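4-oxalocrotonate decarboxylase NahK (Pseudomonas putida, PDB 5D2K) catalyses the metal-assisted decarboxylation of the vinylogous beta-keto acid 4-oxalocrotonate to 2-oxopent-4-enoate and carbon dioxide, a step of naphthalene degradation. Local coordinates at residues 48-52 against 224-229; 85-89 against 219-224; 121-126 against 230-234; 191-197 against 252-258. The protein carries 1 engineered substitution. All coordinates share one frame; numbering follows the deposited sequence.

Contact 1 (48-52 against 224-229). With EDO (1,2-ethanediol), chain H.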
loop_
_atom_site.group_PDB
_atom_site.type_symbol
_atom_site.label_atom_id
_atom_site.label_comp_id
_atom_site.label_asym_id
_atom_site.label_seq_id
_atom_site.Cartn_x
_atom_site.Cartn_y
_atom_site.Cartn_z
ATOM N N TYR A 48 -4.229 9.581 10.970
ATOM C CA TYR A 48 -4.157 8.161 11.284
ATOM C C TYR A 48 -5.349 7.738 12.156
ATOM O O TYR A 48 -5.820 6.608 12.032
ATOM C CB TYR A 48 -2.820 7.801 11.950
ATOM C CG TYR A 48 -1.711 7.533 10.938
ATOM C CD1 TYR A 48 -1.745 6.402 10.112
ATOM C CD2 TYR A 48 -0.646 8.416 10.787
ATOM C CE1 TYR A 48 -0.735 6.156 9.177
ATOM C CE2 TYR A 48 0.370 8.175 9.859
ATOM C CZ TYR A 48 0.316 7.044 9.059
ATOM O OH TYR A 48 1.307 6.802 8.126
ATOM N N ASP A 49 -5.858 8.644 12.998
ATOM C CA ASP A 49 -7.089 8.366 13.745
ATOM C C ASP A 49 -8.223 8.053 12.771
ATOM O O ASP A 49 -8.986 7.100 12.964
ATOM C CB ASP A 49 -7.514 9.559 14.627
ATOM C CG ASP A 49 -6.679 9.705 15.893
ATOM O OD1 ASP A 49 -5.875 8.811 16.227
ATOM O OD2 ASP A 49 -6.854 10.739 16.579
ATOM N N VAL A 50 -8.330 8.871 11.726
ATOM C CA VAL A 50 -9.361 8.653 10.727
ATOM C C VAL A 50 -9.140 7.316 10.005
ATOM O O VAL A 50 -10.083 6.544 9.842
ATOM C CB VAL A 50 -9.415 9.818 9.718
ATOM C CG1 VAL A 50 -10.336 9.496 8.542
ATOM C CG2 VAL A 50 -9.871 11.098 10.416
ATOM N N GLN A 51 -7.904 7.040 9.595
ATOM C CA GLN A 51 -7.602 5.782 8.917
ATOM C C GLN A 51 -7.957 4.561 9.765
ATOM O O GLN A 51 -8.572 3.603 9.269
ATOM C CB GLN A 51 -6.121 5.705 8.532
ATOM C CG GLN A 51 -5.821 4.465 7.674
ATOM C CD GLN A 51 -4.340 4.208 7.500
ATOM O OE1 GLN A 51 -3.804 3.229 8.027
ATOM N NE2 GLN A 51 -3.673 5.068 6.736
ATOM N N TRP A 52 -7.571 4.583 11.043
ATOM C CA TRP A 52 -7.852 3.440 11.899
ATOM C C TRP A 52 -9.351 3.322 12.200
ATOM O O TRP A 52 -9.850 2.229 12.465
ATOM C CB TRP A 52 -7.042 3.512 13.203
ATOM C CG TRP A 52 -5.593 3.107 13.053
ATOM C CD1 TRP A 52 -4.568 3.898 12.641
ATOM C CD2 TRP A 52 -5.020 1.815 13.333
ATOM N NE1 TRP A 52 -3.385 3.188 12.645
ATOM C CE2 TRP A 52 -3.638 1.905 13.061
ATOM C CE3 TRP A 52 -5.544 0.593 13.777
ATOM C CZ2 TRP A 52 -2.766 0.821 13.224
ATOM C CZ3 TRP A 52 -4.676 -0.487 13.944
ATOM C CH2 TRP A 52 -3.304 -0.362 13.661
ATOM N N LEU A 224 4.158 2.215 13.591
ATOM C CA LEU A 224 3.059 1.637 14.351
ATOM C C LEU A 224 3.273 1.857 15.842
ATOM O O LEU A 224 2.315 2.094 16.569
ATOM C CB LEU A 224 2.908 0.141 14.039
ATOM C CG LEU A 224 2.314 -0.203 12.672
ATOM C CD1 LEU A 224 2.508 -1.692 12.401
ATOM C CD2 LEU A 224 0.832 0.148 12.613
ATOM N N ALA A 225 4.532 1.814 16.281
ATOM C CA ALA A 225 4.847 1.972 17.701
ATOM C C ALA A 225 4.434 3.342 18.241
ATOM O O ALA A 225 4.174 3.487 19.444
ATOM C CB ALA A 225 6.339 1.740 17.936
ATOM N N GLU A 226 4.368 4.339 17.365
ATOM C CA GLU A 226 3.933 5.676 17.772
ATOM C C GLU A 226 2.513 5.657 18.337
ATOM O O GLU A 226 2.139 6.527 19.122
ATOM C CB GLU A 226 4.002 6.649 16.600
ATOM C CG GLU A 226 5.399 6.855 16.027
ATOM C CD GLU A 226 5.394 7.797 14.833
ATOM O OE1 GLU A 226 4.395 8.523 14.657
ATOM O OE2 GLU A 226 6.382 7.812 14.068
ATOM N N ARG A 227 1.723 4.676 17.920
ATOM C CA ARG A 227 0.362 4.507 18.407
ATOM C C ARG A 227 0.206 3.306 19.342
ATOM O O ARG A 227 -0.907 2.880 19.621
ATOM C CB ARG A 227 -0.608 4.368 17.222
ATOM C CG ARG A 227 -0.594 5.576 16.291
ATOM C CD ARG A 227 -1.528 5.374 15.083
ATOM N NE ARG A 227 -2.928 5.236 15.468
ATOM C CZ ARG A 227 -3.763 6.266 15.600
ATOM N NH1 ARG A 227 -3.331 7.503 15.388
ATOM N NH2 ARG A 227 -5.027 6.053 15.944
ATOM N N GLY A 228 1.321 2.757 19.819
ATOM C CA GLY A 228 1.280 1.593 20.682
ATOM C C GLY A 228 0.927 0.293 19.968
ATOM O O GLY A 228 0.548 -0.689 20.598
ATOM N N GLU A 229 1.038 0.299 18.641
ATOM C CA GLU A 229 0.714 -0.876 17.833
ATOM C C GLU A 229 1.985 -1.581 17.379
ATOM O O GLU A 229 3.075 -1.013 17.488
ATOM C CB GLU A 229 -0.112 -0.476 16.609
ATOM C CG GLU A 229 -1.404 0.266 16.937
ATOM C CD GLU A 229 -2.484 -0.635 17.509
ATOM O OE1 GLU A 229 -2.385 -1.869 17.373
ATOM O OE2 GLU A 229 -3.448 -0.095 18.089
HETATM C C1 EDO H . 1.385 6.741 13.256
HETATM O O1 EDO H . 1.302 5.325 13.531
HETATM C C2 EDO H . 2.654 7.078 12.475
HETATM O O2 EDO H . 2.930 8.487 12.578
#

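Contact 2 (85-89 against 219-224). With EDO (1,2-ethanediol), chain H.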
loop_
_atom_site.group_PDB
_atom_site.type_symbol
_atom_site.label_atom_id
_atom_site.label_comp_id
_atom_site.label_asym_id
_atom_site.label_seq_id
_atom_site.Cartn_x
_atom_site.Cartn_y
_atom_site.Cartn_z
ATOM N N THR A 85 7.383 11.786 2.534
ATOM C CA THR A 85 7.129 11.191 3.844
ATOM C C THR A 85 6.488 9.805 3.719
ATOM O O THR A 85 5.368 9.686 3.215
ATOM C CB THR A 85 6.203 12.084 4.697
ATOM O OG1 THR A 85 4.923 12.186 4.062
ATOM C CG2 THR A 85 6.794 13.480 4.859
ATOM N N PRO A 86 7.188 8.756 4.180
ATOM C CA PRO A 86 6.622 7.401 4.134
ATOM C C PRO A 86 5.422 7.251 5.051
ATOM O O PRO A 86 5.413 7.745 6.182
ATOM C CB PRO A 86 7.766 6.513 4.614
ATOM C CG PRO A 86 9.010 7.359 4.456
ATOM C CD PRO A 86 8.550 8.753 4.738
ATOM N N ILE A 87 4.422 6.545 4.545
ATOM C CA ILE A 87 3.153 6.366 5.236
ATOM C C ILE A 87 2.761 4.899 5.187
ATOM O O ILE A 87 3.349 4.116 4.426
ATOM C CB ILE A 87 2.047 7.223 4.590
ATOM C CG1 ILE A 87 1.855 6.821 3.124
ATOM C CG2 ILE A 87 2.403 8.710 4.693
ATOM C CD1 ILE A 87 0.749 7.622 2.408
ATOM N N TYR A 88 1.781 4.511 5.995
ATOM C CA TYR A 88 1.254 3.162 5.898
ATOM C C TYR A 88 -0.275 3.202 5.791
ATOM O O TYR A 88 -0.898 4.228 6.055
ATOM C CB TYR A 88 1.696 2.291 7.088
ATOM C CG TYR A 88 1.093 2.651 8.438
ATOM C CD1 TYR A 88 -0.187 2.233 8.793
ATOM C CD2 TYR A 88 1.816 3.407 9.359
ATOM C CE1 TYR A 88 -0.725 2.561 10.034
ATOM C CE2 TYR A 88 1.296 3.733 10.595
ATOM C CZ TYR A 88 0.020 3.316 10.929
ATOM O OH TYR A 88 -0.511 3.648 12.161
ATOM N N GLY A 89 -0.848 2.077 5.382
ATOM C CA GLY A 89 -2.289 1.879 5.390
ATOM C C GLY A 89 -2.568 0.397 5.553
ATOM O O GLY A 89 -1.635 -0.408 5.657
ATOM N N MET A 219 10.691 0.241 9.262
ATOM C CA MET A 219 10.052 1.542 9.385
ATOM C C MET A 219 8.579 1.400 9.772
ATOM O O MET A 219 8.078 2.163 10.595
ATOM C CB MET A 219 10.181 2.338 8.092
ATOM C CG MET A 219 9.606 3.726 8.213
ATOM S SD MET A 219 9.891 4.735 6.763
ATOM C CE MET A 219 11.672 4.910 6.860
ATOM N N LEU A 220 7.891 0.422 9.188
ATOM C CA LEU A 220 6.494 0.185 9.538
ATOM C C LEU A 220 6.353 -0.129 11.031
ATOM O O LEU A 220 5.455 0.400 11.693
ATOM C CB LEU A 220 5.909 -0.951 8.687
ATOM C CG LEU A 220 4.491 -1.437 9.000
ATOM C CD1 LEU A 220 3.481 -0.303 8.804
ATOM C CD2 LEU A 220 4.146 -2.614 8.110
ATOM N N ALA A 221 7.231 -0.969 11.564
ATOM C CA ALA A 221 7.181 -1.285 12.988
ATOM C C ALA A 221 7.333 -0.013 13.812
ATOM O O ALA A 221 6.610 0.199 14.798
ATOM C CB ALA A 221 8.267 -2.317 13.366
ATOM N N ASN A 222 8.257 0.841 13.394
ATOM C CA ASN A 222 8.508 2.075 14.134
ATOM C C ASN A 222 7.334 3.053 14.048
ATOM O O ASN A 222 6.969 3.672 15.051
ATOM C CB ASN A 222 9.812 2.707 13.646
ATOM C CG ASN A 222 11.021 1.869 14.044
ATOM O OD1 ASN A 222 10.977 1.166 15.053
ATOM N ND2 ASN A 222 12.084 1.921 13.243
ATOM N N LEU A 223 6.712 3.152 12.875
ATOM C CA LEU A 223 5.540 4.019 12.724
ATOM C C LEU A 223 4.372 3.527 13.581
ATOM O O LEU A 223 3.672 4.322 14.231
ATOM C CB LEU A 223 5.121 4.103 11.251
ATOM C CG LEU A 223 6.081 4.879 10.347
ATOM C CD1 LEU A 223 5.725 4.711 8.875
ATOM C CD2 LEU A 223 6.057 6.354 10.742
ATOM N N LEU A 224 4.158 2.215 13.591
ATOM C CA LEU A 224 3.059 1.637 14.351
ATOM C C LEU A 224 3.273 1.857 15.842
ATOM O O LEU A 224 2.315 2.094 16.569
ATOM C CB LEU A 224 2.908 0.141 14.039
ATOM C CG LEU A 224 2.314 -0.203 12.672
ATOM C CD1 LEU A 224 2.508 -1.692 12.401
ATOM C CD2 LEU A 224 0.832 0.148 12.613
HETATM C C1 EDO H . 1.385 6.741 13.256
HETATM O O1 EDO H . 1.302 5.325 13.531
HETATM C C2 EDO H . 2.654 7.078 12.475
HETATM O O2 EDO H . 2.930 8.487 12.578
#

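Contact 3 (121-126 against 230-234). With EDO (1,2-ethanediol), chain G.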
loop_
_atom_site.group_PDB
_atom_site.type_symbol
_atom_site.label_atom_id
_atom_site.label_comp_id
_atom_site.label_asym_id
_atom_site.label_seq_id
_atom_site.Cartn_x
_atom_site.Cartn_y
_atom_site.Cartn_z
ATOM N N THR A 121 5.310 -12.329 7.667
ATOM C CA THR A 121 6.152 -12.504 8.847
ATOM C C THR A 121 5.793 -13.778 9.605
ATOM O O THR A 121 4.681 -14.284 9.472
ATOM C CB THR A 121 6.035 -11.314 9.816
ATOM O OG1 THR A 121 4.723 -11.288 10.411
ATOM C CG2 THR A 121 6.298 -10.000 9.086
ATOM N N LYS A 122 6.733 -14.274 10.411
ATOM C CA LYS A 122 6.463 -15.441 11.268
ATOM C C LYS A 122 6.791 -15.201 12.744
ATOM O O LYS A 122 6.758 -16.129 13.547
ATOM C CB LYS A 122 7.228 -16.676 10.767
ATOM C CG LYS A 122 8.730 -16.489 10.596
ATOM C CD LYS A 122 9.369 -17.799 10.145
ATOM C CE LYS A 122 10.840 -17.627 9.843
ATOM N NZ LYS A 122 11.460 -18.952 9.525
ATOM N N ALA A 123 7.104 -13.956 13.090
ATOM C CA ALA A 123 7.348 -13.558 14.474
ATOM C C ALA A 123 6.947 -12.108 14.633
ATOM O O ALA A 123 7.033 -11.348 13.677
ATOM C CB ALA A 123 8.814 -13.749 14.840
ATOM N N PRO A 124 6.494 -11.713 15.832
ATOM C CA PRO A 124 6.090 -10.311 15.981
ATOM C C PRO A 124 7.249 -9.330 15.859
ATOM O O PRO A 124 8.396 -9.647 16.212
ATOM C CB PRO A 124 5.486 -10.250 17.389
ATOM C CG PRO A 124 5.947 -11.482 18.085
ATOM C CD PRO A 124 6.314 -12.500 17.064
ATOM N N LEU A 125 6.943 -8.149 15.332
ATOM C CA LEU A 125 7.922 -7.078 15.252
ATOM C C LEU A 125 7.414 -5.827 15.951
ATOM O O LEU A 125 6.289 -5.371 15.699
ATOM C CB LEU A 125 8.263 -6.769 13.791
ATOM C CG LEU A 125 9.053 -7.837 13.050
ATOM C CD1 LEU A 125 9.020 -7.559 11.559
ATOM C CD2 LEU A 125 10.492 -7.859 13.543
ATOM N N HIS A 126 8.267 -5.268 16.810
ATOM C CA HIS A 126 7.940 -4.092 17.618
ATOM C C HIS A 126 8.936 -2.955 17.420
ATOM O O HIS A 126 10.143 -3.175 17.329
ATOM C CB HIS A 126 7.921 -4.442 19.113
ATOM C CG HIS A 126 6.888 -5.452 19.508
ATOM N ND1 HIS A 126 5.704 -5.102 20.117
ATOM C CD2 HIS A 126 6.872 -6.803 19.406
ATOM C CE1 HIS A 126 5.001 -6.190 20.371
ATOM N NE2 HIS A 126 5.684 -7.236 19.946
ATOM N N HIS A 230 1.846 -2.803 16.864
ATOM C CA HIS A 230 3.002 -3.523 16.332
ATOM C C HIS A 230 2.594 -4.419 15.165
ATOM O O HIS A 230 1.431 -4.418 14.746
ATOM C CB HIS A 230 3.685 -4.354 17.428
ATOM C CG HIS A 230 2.890 -5.539 17.877
ATOM N ND1 HIS A 230 1.860 -5.437 18.791
ATOM C CD2 HIS A 230 2.969 -6.848 17.541
ATOM C CE1 HIS A 230 1.346 -6.637 18.999
ATOM N NE2 HIS A 230 1.998 -7.511 18.252
ATOM N N ILE A 231 3.555 -5.161 14.622
ATOM C CA ILE A 231 3.259 -6.101 13.551
ATOM C C ILE A 231 3.144 -7.509 14.107
ATOM O O ILE A 231 4.149 -8.106 14.477
ATOM C CB ILE A 231 4.355 -6.094 12.467
ATOM C CG1 ILE A 231 4.719 -4.664 12.054
ATOM C CG2 ILE A 231 3.910 -6.913 11.256
ATOM C CD1 ILE A 231 5.917 -4.613 11.092
ATOM N N PRO A 232 1.923 -8.052 14.186
ATOM C CA PRO A 232 1.805 -9.429 14.684
ATOM C C PRO A 232 2.462 -10.457 13.759
ATOM O O PRO A 232 2.614 -10.221 12.555
ATOM C CB PRO A 232 0.283 -9.646 14.750
ATOM C CG PRO A 232 -0.303 -8.261 14.792
ATOM C CD PRO A 232 0.608 -7.435 13.934
ATOM N N ALA A 233 2.873 -11.588 14.320
ATOM C CA ALA A 233 3.310 -12.708 13.493
ATOM C C ALA A 233 2.219 -13.058 12.498
ATOM O O ALA A 233 1.029 -13.017 12.829
ATOM C CB ALA A 233 3.641 -13.915 14.356
ATOM N N GLY A 234 2.630 -13.395 11.281
ATOM C CA GLY A 234 1.701 -13.839 10.257
ATOM C C GLY A 234 1.120 -12.722 9.418
ATOM O O GLY A 234 0.144 -12.930 8.701
HETATM C C1 EDO G . 4.735 -0.551 20.965
HETATM O O1 EDO G . 5.911 0.128 21.419
HETATM C C2 EDO G . 5.144 -1.918 20.446
HETATM O O2 EDO G . 4.545 -2.945 21.242
HETATM O O HOH W 1 5.616 -9.414 12.304
#

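Contact 4 (191-197 against 252-258)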
loop_
_atom_site.group_PDB
_atom_site.type_symbol
_atom_site.label_atom_id
_atom_site.label_comp_id
_atom_site.label_asym_id
_atom_site.label_seq_id
_atom_site.Cartn_x
_atom_site.Cartn_y
_atom_site.Cartn_z
ATOM N N GLY A 191 15.245 -7.587 -9.548
ATOM C CA GLY A 191 14.793 -6.771 -10.662
ATOM C C GLY A 191 13.327 -6.994 -10.972
ATOM O O GLY A 191 12.832 -8.121 -10.908
ATOM N N VAL A 192 12.625 -5.907 -11.290
ATOM C CA VAL A 192 11.203 -5.959 -11.592
ATOM C C VAL A 192 10.909 -5.210 -12.895
ATOM O O VAL A 192 11.347 -4.078 -13.066
ATOM C CB VAL A 192 10.388 -5.365 -10.430
ATOM C CG1 VAL A 192 8.928 -5.560 -10.663
ATOM C CG2 VAL A 192 10.790 -6.011 -9.104
ATOM N N VAL A 193 10.180 -5.849 -13.812
ATOM C CA VAL A 193 9.858 -5.239 -15.098
ATOM C C VAL A 193 8.350 -5.227 -15.290
ATOM O O VAL A 193 7.737 -6.293 -15.356
ATOM C CB VAL A 193 10.513 -6.003 -16.268
ATOM C CG1 VAL A 193 10.136 -5.366 -17.612
ATOM C CG2 VAL A 193 12.029 -6.049 -16.103
ATOM N N MET A 194 7.772 -4.030 -15.394
ATOM C CA MET A 194 6.329 -3.865 -15.588
ATOM C C MET A 194 6.009 -3.715 -17.068
ATOM O O MET A 194 6.528 -2.810 -17.733
ATOM C CB MET A 194 5.814 -2.652 -14.815
ATOM C CG MET A 194 4.318 -2.353 -14.990
ATOM S SD MET A 194 3.852 -0.742 -14.301
ATOM C CE MET A 194 4.085 -1.014 -12.545
ATOM N N GLU A 195 5.163 -4.605 -17.573
ATOM C CA GLU A 195 4.682 -4.532 -18.953
ATOM C C GLU A 195 3.196 -4.184 -18.964
ATOM O O GLU A 195 2.431 -4.679 -18.145
ATOM C CB GLU A 195 4.927 -5.854 -19.680
ATOM C CG GLU A 195 6.405 -6.261 -19.725
ATOM C CD GLU A 195 6.642 -7.600 -20.397
ATOM O OE1 GLU A 195 5.659 -8.290 -20.743
ATOM O OE2 GLU A 195 7.825 -7.973 -20.582
ATOM N N LYS A 196 2.794 -3.322 -19.889
ATOM C CA LYS A 196 1.380 -2.990 -20.064
ATOM C C LYS A 196 1.060 -3.140 -21.536
ATOM O O LYS A 196 1.777 -2.603 -22.385
ATOM C CB LYS A 196 1.069 -1.575 -19.575
ATOM C CG LYS A 196 -0.343 -1.060 -19.905
ATOM C CD LYS A 196 -0.516 0.365 -19.378
ATOM C CE LYS A 196 -1.803 1.024 -19.833
ATOM N NZ LYS A 196 -1.784 2.469 -19.456
ATOM N N ASN A 197 0.008 -3.897 -21.832
ATOM C CA ASN A 197 -0.418 -4.105 -23.212
ATOM C C ASN A 197 0.751 -4.542 -24.097
ATOM O O ASN A 197 0.928 -4.060 -25.219
ATOM C CB ASN A 197 -1.090 -2.830 -23.738
ATOM C CG ASN A 197 -2.395 -2.527 -23.008
ATOM O OD1 ASN A 197 -3.025 -3.435 -22.467
ATOM N ND2 ASN A 197 -2.800 -1.254 -22.982
ATOM N N ASP A 252 -7.114 -3.071 -20.710
ATOM C CA ASP A 252 -5.675 -3.242 -20.483
ATOM C C ASP A 252 -5.321 -4.614 -19.905
ATOM O O ASP A 252 -6.086 -5.200 -19.137
ATOM C CB ASP A 252 -5.131 -2.166 -19.529
ATOM C CG ASP A 252 -5.106 -0.781 -20.139
ATOM O OD1 ASP A 252 -5.128 -0.661 -21.389
ATOM O OD2 ASP A 252 -5.056 0.199 -19.364
ATOM N N ASN A 253 -4.147 -5.112 -20.265
ATOM C CA ASN A 253 -3.571 -6.259 -19.580
ATOM C C ASN A 253 -2.193 -5.868 -19.087
ATOM O O ASN A 253 -1.500 -5.063 -19.704
ATOM C CB ASN A 253 -3.501 -7.488 -20.480
ATOM C CG ASN A 253 -2.572 -7.299 -21.642
ATOM O OD1 ASN A 253 -1.372 -7.581 -21.547
ATOM N ND2 ASN A 253 -3.114 -6.824 -22.760
ATOM N N ILE A 254 -1.810 -6.406 -17.942
ATOM C CA ILE A 254 -0.485 -6.129 -17.417
ATOM C C ILE A 254 0.215 -7.417 -17.027
ATOM O O ILE A 254 -0.423 -8.420 -16.680
ATOM C CB ILE A 254 -0.548 -5.141 -16.212
ATOM C CG1 ILE A 254 -1.290 -5.745 -15.011
ATOM C CG2 ILE A 254 -1.189 -3.816 -16.632
ATOM C CD1 ILE A 254 -0.375 -6.280 -13.931
ATOM N N THR A 255 1.539 -7.394 -17.125
ATOM C CA THR A 255 2.370 -8.472 -16.633
ATOM C C THR A 255 3.579 -7.855 -15.967
ATOM O O THR A 255 4.287 -7.058 -16.585
ATOM C CB THR A 255 2.838 -9.415 -17.751
ATOM O OG1 THR A 255 1.709 -10.073 -18.338
ATOM C CG2 THR A 255 3.804 -10.459 -17.201
ATOM N N VAL A 256 3.822 -8.210 -14.714
ATOM C CA VAL A 256 5.028 -7.736 -14.043
ATOM C C VAL A 256 5.965 -8.915 -13.793
ATOM O O VAL A 256 5.605 -9.886 -13.129
ATOM C CB VAL A 256 4.707 -7.026 -12.725
ATOM C CG1 VAL A 256 5.991 -6.550 -12.080
ATOM C CG2 VAL A 256 3.763 -5.842 -12.960
ATOM N N ARG A 257 7.172 -8.835 -14.345
ATOM C CA ARG A 257 8.128 -9.927 -14.254
ATOM C C ARG A 257 9.097 -9.671 -13.117
ATOM O O ARG A 257 9.662 -8.577 -12.998
ATOM C CB ARG A 257 8.888 -10.097 -15.573
ATOM C CG ARG A 257 7.966 -10.226 -16.778
ATOM C CD ARG A 257 8.742 -10.451 -18.064
ATOM N NE ARG A 257 7.825 -10.433 -19.198
ATOM C CZ ARG A 257 7.049 -11.455 -19.537
ATOM N NH1 ARG A 257 7.093 -12.586 -18.846
ATOM N NH2 ARG A 257 6.228 -11.346 -20.571
ATOM N N TYR A 258 9.256 -10.682 -12.275
ATOM C CA TYR A 258 10.137 -10.618 -11.124
ATOM C C TYR A 258 11.317 -11.529 -11.362
ATOM O O TYR A 258 11.136 -12.717 -11.588
ATOM C CB TYR A 258 9.379 -11.028 -9.851
ATOM C CG TYR A 258 8.359 -10.004 -9.402
ATOM C CD1 TYR A 258 7.149 -9.853 -10.077
ATOM C CD2 TYR A 258 8.611 -9.173 -8.309
ATOM C CE1 TYR A 258 6.222 -8.909 -9.674
ATOM C CE2 TYR A 258 7.686 -8.228 -7.896
ATOM C CZ TYR A 258 6.502 -8.092 -8.584
ATOM O OH TYR A 258 5.582 -7.148 -8.171
HETATM O O HOH W 2 3.009 -8.528 -21.068
HETATM O O HOH W 3 -4.664 2.649 -20.160
#

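Contact 1 (48-52 against 224-229)
Asp-49 OD1 is gripped end-on by both terminal nitrogens of Arg-227, with NH2 at 2.9 Å and NH1 at 3.0 Å. OD1 lies in the guanidinium plane, but the carboxylate is turned 73° from that plane, and NH2 uses the anti lone pair of OD1. The other oxygen, OD2, forms a salt bridge with Arg-8, so the one carboxylate probably offsets two neighbouring arginines. A bend at chi3 (63°) lays the Arg-227 guanidinium flat on the indole of Trp-52, planes 12° apart, in a cation-pi stack; NE stands 3.5 Å from Trp-52 CD1. The far end of the same indole is met in its plane by Leu-224 CD2, 3.7 Å from CZ2, while Glu-229 CG approaches CH2 obliquely. Trp-52 NE1 is hydrogen-bonded to Tyr-88 OH. The arginine sits in the turn where a Schellman motif ends the helix, Gly-228 taking the positive phi and Glu-229 N reaching back to Leu-224 O. The contact thereby ties the C-terminal end of helix 213-225 to the flank of helix 44-60, at the surface, with strand 87-92 touching both through Tyr-88.

Contact 2 (85-89 against 219-224)
The ring of Tyr-88 is swung toward helix 213-225 by a chi1 of 69°, which sets CG between the backbone N and the carbonyl carbon, and Leu-220 answers with its CG anti to the backbone N (chi1 174°), sending CD1 to 3.6 Å from Tyr-88 CB. Leu-224 brings CD2 over one face of the ring, 4.1 Å from the centroid and 28° off the normal, a CH-pi contact that lies toward the phenol end. Leu-223 runs antiparallel alongside the ring, its CB 3.9 Å from Tyr-88 CD2. Just before the strand, Pro-86 meets the sulfur of Met-219, though this rests on one of two modelled methionine conformers and is less certain. In this crystal an ethanediol, probably from the crystallisation liquor, also joins the segments at the ring edge: its O1 accepts from Tyr-88 OH at 2.8 Å and donates to Leu-223 O at 2.7 Å. The ring stacks with Tyr-48 as well. An alanine in place of Tyr-88 is likely to open a gap beside Leu-220 and Leu-224 and to leave Trp-52 NE1 without its acceptor. Between strand and helix the direct contact is thus apolar and rests on van der Waals and CH-pi contacts, while the phenol hydroxyl is bonded by groups outside the two segments.

Contact 3 (121-126 against 230-234)
His-230 lays its ring on that of His-126 in an offset stack, centroids 4.1 Å apart and planes at 16°, the two side chains running side by side in the same direction. A chi1 of 71° holds the His-230 ring under its partner, and its CB also reaches the His-126 face as a CH-pi donor. His-126 ND1 is hydrogen-bonded to an ethanediol, probably from the crystallisation liquor. Next, Ile-231 forms the backbone pair with Leu-125: each N meets the other's O at 2.9 Å, both bonds nearly straight. Its side chain lies beside that of Leu-125 and continues onto helix 213-225. Pro-232 O lies 3.2 Å from Thr-121 OG1 and is hydrogen-bonded to Thr-235 OG1. Ala-233 sets its methyl against the backbone of Ala-123, CB 3.7 Å from N, and near Pro-124 CD. At Gly-234, where phi is positive, N makes a weak bond to Thr-121 O at 2.9 Å and another weak one to Thr-121 OG1. Between these bonds a water lies 2.8 Å from Thr-121 OG1 and is hydrogen-bonded to Ala-123 O and Ile-231 O. The arrangement is a single antiparallel beta bridge, a hydrogen-bonded pair joining two irregular loops, one leaving strand 112-121 and the other leading into strand 236-238, its antiparallel neighbour in the large mixed sheet.

Contact 4 (191-197 against 252-258)
The guanidinium of Arg-257 has Glu-195 OE2 at its edge and Thr-255 CG2 over the centre of one face. On the other side of the sheet, the ring of Tyr-258 carries Val-192 CG1 over one face as a CH-pi contact, in one of two modelled valine conformers. Arg-257 grips Glu-195 side-on: NE donates to OE2 at 2.8 Å in a nearly straight bond (172°), approaching from above the carboxylate plane, while NH2 reaches OE1 at 3.1 Å. With CG anti to the carbonyl carbon (chi1 -59°) and the chain extended beyond it, Glu-195 leans across to the arginine; OE1 also accepts from a water. Without the carboxylate, as with an alanine in its place, the Arg-257 guanidinium is likely to lose its anion and turn more freely. Met-194 CG packs 4.1 Å from Val-256 CG2. At the strand end Asn-197 N donates to Asn-253 O at 2.9 Å, OD1 accepts from Asn-253 N, and ND2 donates to Asp-252 OD1. Val-193 with Arg-257 and Glu-195 with Thr-255 are antiparallel hydrogen-bonded pairs, Met-194 with Val-256 a non-hydrogen-bonded one. The strands lie within a five-stranded mixed sheet, flanked by 199-205 and 263-268. The face bearing Val-192, Met-194, Ile-254 and Val-256 packs on strand 112-121, which supplies the magnesium ligands Glu-114 and Glu-116; Tyr-258 OH bonds the backbone O of Glu-116.

Contacts 1 and 2 work on the same helix, 213-225, and share Leu-224 and one ethanediol; Tyr-88 bridges them. Their chemistry parts with depth: contact 1, at the surface, relies on charge and a cation-pi stack, whereas the more buried contact 2 is apolar. Contact 3 adjoins both through Ile-231, which packs on Leu-224, and joins loops chiefly by backbone bonds and water, its histidines lying toward the outside. Contact 4 stands apart, its nearest atoms about 16 Å from contact 3 and its centre across the chain's middle from contacts 1 and 2. There a regular strand pair separates a largely apolar face toward strand 112-121 from one that bears the Glu-195 and Arg-257 salt bridge.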